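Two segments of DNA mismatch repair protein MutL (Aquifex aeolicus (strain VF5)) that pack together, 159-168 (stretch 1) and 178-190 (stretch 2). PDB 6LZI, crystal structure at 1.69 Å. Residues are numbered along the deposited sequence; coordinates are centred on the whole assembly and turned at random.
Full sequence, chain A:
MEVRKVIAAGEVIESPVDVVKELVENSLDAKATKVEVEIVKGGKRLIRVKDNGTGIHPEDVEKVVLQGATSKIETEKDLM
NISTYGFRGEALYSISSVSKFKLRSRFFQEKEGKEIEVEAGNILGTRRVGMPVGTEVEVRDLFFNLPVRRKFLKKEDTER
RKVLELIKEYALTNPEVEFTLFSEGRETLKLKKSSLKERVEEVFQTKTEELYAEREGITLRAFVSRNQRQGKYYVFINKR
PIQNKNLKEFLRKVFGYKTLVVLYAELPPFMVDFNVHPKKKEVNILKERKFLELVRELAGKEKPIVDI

Stretch 1, residues 159-168: ERRKVLELIK
Stretch 2 178-190: EFTLFSEGRETLK

Residues 159-168 form a stretch of regular α-helix (phi/psi near -65/-40) laid over a β-hairpin, whose strands 178-183 and 186-190 are joined by a type I' turn from Ser183 to Arg186; most of 179-183 is near -130/135. The helix runs almost exactly antiparallel to the first strand (174°), their axes 9.8 Å apart, and lies at 34° to the second, at 10.1 Å. In register, the CA of Arg160 lies 7.4 Å from that of Ser183, Leu164 CA 7.7 Å from Leu181 CA, and Ile167 CA 7.6 Å from Phe179 CA. Backbone hydrogen bonds pin the hairpin: Leu181 N to Leu189 O (2.9 Å), Ser183 N to Arg186 O (2.9 Å), and Leu181 O from Leu189 N (3.1 Å) and, weakly, Thr188 N (2.7 Å), where Thr188 (-92/-11) interrupts the extended strand. Gly185, at 85/0, suits the turn because a CB there would jam against the preceding carbonyl.

Glu159 is buried but out of reach of the hairpin; its OE2 is held in a salt bridge by Lys162 NZ at 2.5 Å. Arg160 (m, t, t) points toward the hairpin and, long enough to reach the turn, gives the polar link: its NE donates to Glu184 OE1 at 2.9 Å, a salt bridge at the guanidinium edge. Glu184 (m, m), with left-handed phi/psi of 48/38, meets it. Val163 (t), compact and apolar, its CB toward the hairpin, brings CG1 to 3.9 Å from Leu181 CD1. The CA-to-CB bond of Leu164 (t, p) points sideways, but the side chain's end comes nearer: CD1 lies 3.8 Å from Leu181 CD2 and 4.2 Å from Leu189 CB, bridging both strands. Ile167 (m, m) points toward the hairpin and is buried; branched and wholly apolar, it packs CG2 4.1 Å from Phe179 CB and 3.9 Å from Leu189 CD1 without burying a polar group. Leu181 (t, p), Leu189 (t, m) and Phe179 (m, chi2 -90°) supply the matching apolar surface. Lys168, its CA-to-CB bond pointing away, can keep its amine out of this apolar contact. The contact buries 440 Å², with the ion pair near the turn.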

ATOM      1  N   GLU A 159      -5.308   5.922  13.075  1.00 26.10           N
ATOM      2  CA  GLU A 159      -5.587   5.063  11.927  1.00 24.74           C
ATOM      3  C   GLU A 159      -5.127   5.711  10.660  1.00 27.04           C
ATOM      4  O   GLU A 159      -4.661   5.021   9.754  1.00 26.88           O
ATOM      5  CB  GLU A 159      -7.072   4.768  11.805  1.00 29.43           C
ATOM      6  CG  GLU A 159      -7.511   3.464  12.416  1.00 42.36           C
ATOM      7  CD  GLU A 159      -6.598   2.287  12.031  1.00 39.67           C
ATOM      8  OE1 GLU A 159      -6.445   1.862  10.831  1.00 42.10           O
ATOM      9  OE2 GLU A 159      -6.060   1.776  12.998  1.00 34.33           O
ATOM     10  N   ARG A 160      -5.241   7.042  10.594  1.00 27.57           N
ATOM     11  CA  ARG A 160      -4.815   7.768   9.401  1.00 29.67           C
ATOM     12  C   ARG A 160      -3.330   7.576   9.149  1.00 25.78           C
ATOM     13  O   ARG A 160      -2.900   7.247   8.028  1.00 27.61           O
ATOM     14  CB  ARG A 160      -5.094   9.250   9.576  1.00 31.00           C
ATOM     15  CG  ARG A 160      -6.571   9.681   9.522  1.00 44.29           C
ATOM     16  CD  ARG A 160      -6.794  11.043  10.260  1.00 49.62           C
ATOM     17  NE  ARG A 160      -8.221  11.377  10.311  1.00 51.61           N
ATOM     18  CZ  ARG A 160      -8.781  12.231  11.161  1.00 58.12           C
ATOM     19  NH1 ARG A 160      -8.042  12.882  12.059  1.00 63.13           N
ATOM     20  NH2 ARG A 160     -10.098  12.422  11.116  1.00 54.24           N
ATOM     21  N   ARG A 161      -2.528   7.712  10.211  1.00 28.79           N
ATOM     22  CA  ARG A 161      -1.087   7.647  10.022  1.00 30.92           C
ATOM     23  C   ARG A 161      -0.659   6.246   9.597  1.00 30.47           C
ATOM     24  O   ARG A 161       0.262   6.101   8.775  1.00 27.68           O
ATOM     25  CB  ARG A 161      -0.381   8.133  11.309  1.00 33.29           C
ATOM     26  CG  ARG A 161      -0.498   9.659  11.606  1.00 45.60           C
ATOM     27  CD  ARG A 161       0.181  10.061  12.951  1.00 55.89           C
ATOM     28  NE  ARG A 161       0.773   8.903  13.639  1.00 60.93           N
ATOM     29  CZ  ARG A 161       0.276   8.342  14.741  1.00 62.79           C
ATOM     30  NH1 ARG A 161      -0.811   8.844  15.313  1.00 65.34           N
ATOM     31  NH2 ARG A 161       0.874   7.285  15.282  1.00 61.97           N
ATOM     32  N   LYS A 162      -1.363   5.210  10.071  1.00 30.43           N
ATOM     33  CA  LYS A 162      -0.994   3.852   9.685  1.00 29.08           C
ATOM     34  C   LYS A 162      -1.243   3.631   8.205  1.00 26.43           C
ATOM     35  O   LYS A 162      -0.418   3.035   7.534  1.00 23.22           O
ATOM     36  CB  LYS A 162      -1.750   2.810  10.507  1.00 32.43           C
ATOM     37  CG  LYS A 162      -1.393   2.811  11.973  1.00 34.31           C
ATOM     38  CD  LYS A 162      -2.567   2.320  12.821  1.00 36.73           C
ATOM     39  CE  LYS A 162      -2.874   0.835  12.631  1.00 36.70           C
ATOM     40  NZ  LYS A 162      -4.048   0.322  13.517  1.00 36.12           N
ATOM     41  N   VAL A 163      -2.322   4.214   7.672  1.00 24.16           N
ATOM     42  CA  VAL A 163      -2.638   4.111   6.258  1.00 22.63           C
ATOM     43  C   VAL A 163      -1.654   4.941   5.448  1.00 21.87           C
ATOM     44  O   VAL A 163      -1.169   4.497   4.400  1.00 22.39           O
ATOM     45  CB  VAL A 163      -4.098   4.562   5.985  1.00 21.11           C
ATOM     46  CG1 VAL A 163      -4.307   4.765   4.452  1.00 20.79           C
ATOM     47  CG2 VAL A 163      -5.049   3.550   6.485  1.00 21.59           C
ATOM     48  N   LEU A 164      -1.266   6.100   5.971  1.00 22.84           N
ATOM     49  CA  LEU A 164      -0.251   6.922   5.300  1.00 25.81           C
ATOM     50  C   LEU A 164       1.080   6.190   5.186  1.00 24.72           C
ATOM     51  O   LEU A 164       1.663   6.130   4.080  1.00 24.86           O
ATOM     52  CB  LEU A 164      -0.059   8.250   6.022  1.00 26.05           C
ATOM     53  CG  LEU A 164       0.977   9.193   5.361  1.00 29.50           C
ATOM     54  CD1 LEU A 164       0.655   9.434   3.932  1.00 29.90           C
ATOM     55  CD2 LEU A 164       0.974  10.533   6.137  1.00 31.28           C
ATOM     56  N   GLU A 165       1.537   5.576   6.307  1.00 24.88           N
ATOM     57  CA  GLU A 165       2.773   4.780   6.284  1.00 27.21           C
ATOM     58  C   GLU A 165       2.686   3.582   5.336  1.00 26.69           C
ATOM     59  O   GLU A 165       3.643   3.279   4.614  1.00 25.08           O
ATOM     60  CB  GLU A 165       3.117   4.246   7.688  1.00 30.16           C
ATOM     61  CG  GLU A 165       3.788   5.283   8.619  1.00 38.84           C
ATOM     62  CD  GLU A 165       4.926   6.028   7.919  1.00 46.11           C
ATOM     63  OE1 GLU A 165       4.817   7.267   7.717  1.00 47.13           O
ATOM     64  OE2 GLU A 165       5.909   5.354   7.521  1.00 47.09           O
ATOM     65  N   LEU A 166       1.569   2.854   5.358  1.00 22.61           N
ATOM     66  CA  LEU A 166       1.373   1.747   4.417  1.00 22.73           C
ATOM     67  C   LEU A 166       1.483   2.187   2.972  1.00 23.71           C
ATOM     68  O   LEU A 166       2.086   1.491   2.162  1.00 20.77           O
ATOM     69  CB  LEU A 166       0.008   1.088   4.655  1.00 22.13           C
ATOM     70  CG  LEU A 166      -0.318  -0.045   3.684  1.00 23.56           C
ATOM     71  CD1 LEU A 166       0.523  -1.302   4.045  1.00 26.42           C
ATOM     72  CD2 LEU A 166      -1.840  -0.357   3.614  1.00 24.36           C
ATOM     73  N   ILE A 167       0.836   3.296   2.602  1.00 21.53           N
ATOM     74  CA  ILE A 167       0.895   3.700   1.180  1.00 21.89           C
ATOM     75  C   ILE A 167       2.311   4.140   0.816  1.00 20.27           C
ATOM     76  O   ILE A 167       2.801   3.843  -0.272  1.00 24.69           O
ATOM     77  CB  ILE A 167      -0.121   4.810   0.865  1.00 22.53           C
ATOM     78  CG1 ILE A 167      -1.549   4.329   1.175  1.00 21.32           C
ATOM     79  CG2 ILE A 167       0.096   5.231  -0.625  1.00 23.14           C
ATOM     80  CD1 ILE A 167      -1.987   3.045   0.425  1.00 24.00           C
ATOM     81  N   LYS A 168       3.023   4.783   1.756  1.00 20.24           N
ATOM     82  CA  LYS A 168       4.427   5.095   1.504  1.00 24.56           C
ATOM     83  C   LYS A 168       5.217   3.834   1.248  1.00 22.04           C
ATOM     84  O   LYS A 168       6.071   3.798   0.355  1.00 19.44           O
ATOM     85  CB  LYS A 168       5.029   5.882   2.678  1.00 25.79           C
ATOM     86  CG  LYS A 168       4.490   7.300   2.733  1.00 26.44           C
ATOM     87  CD  LYS A 168       5.018   8.044   3.966  1.00 29.15           C
ATOM     88  CE  LYS A 168       4.372   9.472   3.955  1.00 33.22           C
ATOM     89  NZ  LYS A 168       5.068  10.395   4.891  1.00 36.63           N
ATOM     90  N   GLU A 178       1.624   5.083  -9.908  1.00 19.35           N
ATOM     91  CA  GLU A 178       1.197   6.313  -9.270  1.00 17.52           C
ATOM     92  C   GLU A 178       0.333   5.976  -8.075  1.00 20.39           C
ATOM     93  O   GLU A 178      -0.492   5.069  -8.132  1.00 22.23           O
ATOM     94  CB  GLU A 178       0.443   7.191 -10.285  1.00 19.43           C
ATOM     95  CG  GLU A 178      -0.133   8.478  -9.682  1.00 26.66           C
ATOM     96  CD  GLU A 178      -0.732   9.316 -10.773  1.00 31.96           C
ATOM     97  OE1 GLU A 178      -1.615  10.130 -10.482  1.00 34.62           O
ATOM     98  OE2 GLU A 178      -0.294   9.163 -11.931  1.00 34.42           O
ATOM     99  N   PHE A 179       0.529   6.711  -6.985  1.00 19.98           N
ATOM    100  CA  PHE A 179      -0.298   6.550  -5.806  1.00 20.38           C
ATOM    101  C   PHE A 179      -0.854   7.895  -5.391  1.00 18.65           C
ATOM    102  O   PHE A 179      -0.125   8.881  -5.305  1.00 20.41           O
ATOM    103  CB  PHE A 179       0.513   5.978  -4.615  1.00 20.77           C
ATOM    104  CG  PHE A 179       0.941   4.588  -4.819  1.00 19.68           C
ATOM    105  CD1 PHE A 179       0.139   3.534  -4.417  1.00 23.30           C
ATOM    106  CD2 PHE A 179       2.203   4.311  -5.396  1.00 21.61           C
ATOM    107  CE1 PHE A 179       0.528   2.239  -4.611  1.00 18.60           C
ATOM    108  CE2 PHE A 179       2.569   3.018  -5.635  1.00 21.45           C
ATOM    109  CZ  PHE A 179       1.738   2.012  -5.247  1.00 20.39           C
ATOM    110  N   THR A 180      -2.116   7.905  -5.029  1.00 21.24           N
ATOM    111  CA  THR A 180      -2.713   9.064  -4.423  1.00 18.64           C
ATOM    112  C   THR A 180      -3.436   8.603  -3.166  1.00 21.92           C
ATOM    113  O   THR A 180      -4.048   7.532  -3.162  1.00 20.48           O
ATOM    114  CB  THR A 180      -3.704   9.729  -5.385  1.00 29.10           C
ATOM    115  OG1 THR A 180      -2.995  10.052  -6.602  1.00 32.74           O
ATOM    116  CG2 THR A 180      -4.178  11.000  -4.802  1.00 32.20           C
ATOM    117  N   LEU A 181      -3.388   9.442  -2.109  1.00 21.91           N
ATOM    118  CA  LEU A 181      -4.192   9.220  -0.901  1.00 20.13           C
ATOM    119  C   LEU A 181      -4.921  10.510  -0.564  1.00 24.87           C
ATOM    120  O   LEU A 181      -4.277  11.537  -0.414  1.00 28.49           O
ATOM    121  CB  LEU A 181      -3.301   8.836   0.294  1.00 22.24           C
ATOM    122  CG  LEU A 181      -3.991   8.729   1.667  1.00 23.51           C
ATOM    123  CD1 LEU A 181      -5.022   7.562   1.759  1.00 22.06           C
ATOM    124  CD2 LEU A 181      -2.882   8.527   2.733  1.00 24.79           C
ATOM    125  N   PHE A 182      -6.257  10.440  -0.443  1.00 28.20           N
ATOM    126  CA  PHE A 182      -7.094  11.470   0.134  1.00 27.79           C
ATOM    127  C   PHE A 182      -7.523  11.005   1.525  1.00 27.62           C
ATOM    128  O   PHE A 182      -8.032   9.899   1.668  1.00 26.71           O
ATOM    129  CB  PHE A 182      -8.362  11.692  -0.705  1.00 31.12           C
ATOM    130  CG  PHE A 182      -8.103  12.118  -2.116  1.00 37.78           C
ATOM    131  CD1 PHE A 182      -7.971  13.443  -2.430  1.00 37.19           C
ATOM    132  CD2 PHE A 182      -7.957  11.168  -3.141  1.00 44.28           C
ATOM    133  CE1 PHE A 182      -7.708  13.835  -3.732  1.00 38.99           C
ATOM    134  CE2 PHE A 182      -7.703  11.564  -4.449  1.00 41.99           C
ATOM    135  CZ  PHE A 182      -7.562  12.890  -4.739  1.00 36.58           C
ATOM    136  N   SER A 183      -7.350  11.841   2.541  1.00 31.19           N
ATOM    137  CA  SER A 183      -7.917  11.526   3.842  1.00 33.33           C
ATOM    138  C   SER A 183      -8.682  12.728   4.373  1.00 37.53           C
ATOM    139  O   SER A 183      -8.169  13.852   4.332  1.00 37.55           O
ATOM    140  CB  SER A 183      -6.845  11.101   4.856  1.00 37.94           C
ATOM    141  OG  SER A 183      -5.681  11.838   4.718  1.00 44.81           O
ATOM    142  N   GLU A 184      -9.909  12.462   4.858  1.00 32.47           N
ATOM    143  CA  GLU A 184     -10.850  13.479   5.316  1.00 36.41           C
ATOM    144  C   GLU A 184     -10.944  14.586   4.268  1.00 37.14           C
ATOM    145  O   GLU A 184     -10.983  15.781   4.577  1.00 35.49           O
ATOM    146  CB  GLU A 184     -10.463  14.025   6.700  1.00 39.47           C
ATOM    147  CG  GLU A 184      -9.880  12.987   7.639  1.00 44.51           C
ATOM    148  CD  GLU A 184     -10.737  11.720   7.811  1.00 48.16           C
ATOM    149  OE1 GLU A 184     -10.193  10.706   8.308  1.00 52.98           O
ATOM    150  OE2 GLU A 184     -11.944  11.723   7.455  1.00 46.56           O
ATOM    151  N   GLY A 185     -10.909  14.171   3.000  1.00 33.74           N
ATOM    152  CA  GLY A 185     -11.188  15.112   1.919  1.00 41.28           C
ATOM    153  C   GLY A 185     -10.029  15.941   1.430  1.00 45.17           C
ATOM    154  O   GLY A 185     -10.210  16.721   0.492  1.00 44.11           O
ATOM    155  N   ARG A 186      -8.841  15.785   1.997  1.00 45.79           N
ATOM    156  CA  ARG A 186      -7.662  16.488   1.508  1.00 43.41           C
ATOM    157  C   ARG A 186      -6.707  15.500   0.842  1.00 39.44           C
ATOM    158  O   ARG A 186      -6.556  14.363   1.295  1.00 37.13           O
ATOM    159  CB  ARG A 186      -6.965  17.215   2.640  1.00 47.90           C
ATOM    160  CG  ARG A 186      -7.898  18.175   3.377  1.00 56.66           C
ATOM    161  CD  ARG A 186      -7.139  18.889   4.455  1.00 64.03           C
ATOM    162  NE  ARG A 186      -7.904  19.050   5.690  1.00 71.12           N
ATOM    163  CZ  ARG A 186      -7.333  19.331   6.859  1.00 74.78           C
ATOM    164  NH1 ARG A 186      -6.014  19.457   6.933  1.00 77.94           N
ATOM    165  NH2 ARG A 186      -8.063  19.484   7.951  1.00 74.76           N
ATOM    166  N   GLU A 187      -6.096  15.929  -0.251  1.00 39.11           N
ATOM    167  CA  GLU A 187      -5.156  15.089  -0.989  1.00 41.08           C
ATOM    168  C   GLU A 187      -3.877  15.036  -0.165  1.00 38.12           C
ATOM    169  O   GLU A 187      -3.066  15.962  -0.228  1.00 49.63           O
ATOM    170  CB  GLU A 187      -4.914  15.668  -2.381  1.00 49.37           C
ATOM    171  CG  GLU A 187      -4.453  14.651  -3.442  1.00 58.55           C
ATOM    172  CD  GLU A 187      -4.055  15.297  -4.790  1.00 65.43           C
ATOM    173  OE1 GLU A 187      -4.399  14.748  -5.865  1.00 66.22           O
ATOM    174  OE2 GLU A 187      -3.351  16.333  -4.776  1.00 70.37           O
ATOM    175  N   THR A 188      -3.696  13.993   0.661  1.00 33.52           N
ATOM    176  CA  THR A 188      -2.532  14.034   1.535  1.00 32.79           C
ATOM    177  C   THR A 188      -1.279  13.373   0.946  1.00 33.78           C
ATOM    178  O   THR A 188      -0.189  13.593   1.478  1.00 35.33           O
ATOM    179  CB  THR A 188      -2.819  13.458   2.898  1.00 44.24           C
ATOM    180  OG1 THR A 188      -2.847  12.040   2.844  1.00 44.49           O
ATOM    181  CG2 THR A 188      -4.145  14.066   3.467  1.00 49.07           C
ATOM    182  N   LEU A 189      -1.382  12.640  -0.154  1.00 29.22           N
ATOM    183  CA  LEU A 189      -0.172  12.027  -0.716  1.00 28.64           C
ATOM    184  C   LEU A 189      -0.402  11.938  -2.214  1.00 30.97           C
ATOM    185  O   LEU A 189      -1.497  11.559  -2.638  1.00 29.55           O
ATOM    186  CB  LEU A 189       0.117  10.658  -0.073  1.00 34.15           C
ATOM    187  CG  LEU A 189       1.210   9.636  -0.433  1.00 41.59           C
ATOM    188  CD1 LEU A 189       0.908   8.921  -1.733  1.00 47.17           C
ATOM    189  CD2 LEU A 189       2.592  10.257  -0.473  1.00 47.18           C
ATOM    190  N   LYS A 190       0.578  12.364  -3.012  1.00 29.35           N
ATOM    191  CA  LYS A 190       0.459  12.247  -4.464  1.00 26.56           C
ATOM    192  C   LYS A 190       1.848  11.914  -4.946  1.00 25.91           C
ATOM    193  O   LYS A 190       2.752  12.741  -4.783  1.00 28.45           O
ATOM    194  CB  LYS A 190       0.012  13.530  -5.174  1.00 31.06           C
ATOM    195  CG  LYS A 190      -1.208  14.134  -4.694  1.00 45.73           C
ATOM    196  CD  LYS A 190      -1.061  14.841  -3.332  1.00 56.38           C
ATOM    197  CE  LYS A 190       0.026  15.895  -3.266  1.00 62.49           C
ATOM    198  NZ  LYS A 190       0.511  15.957  -1.851  1.00 63.66           N
TER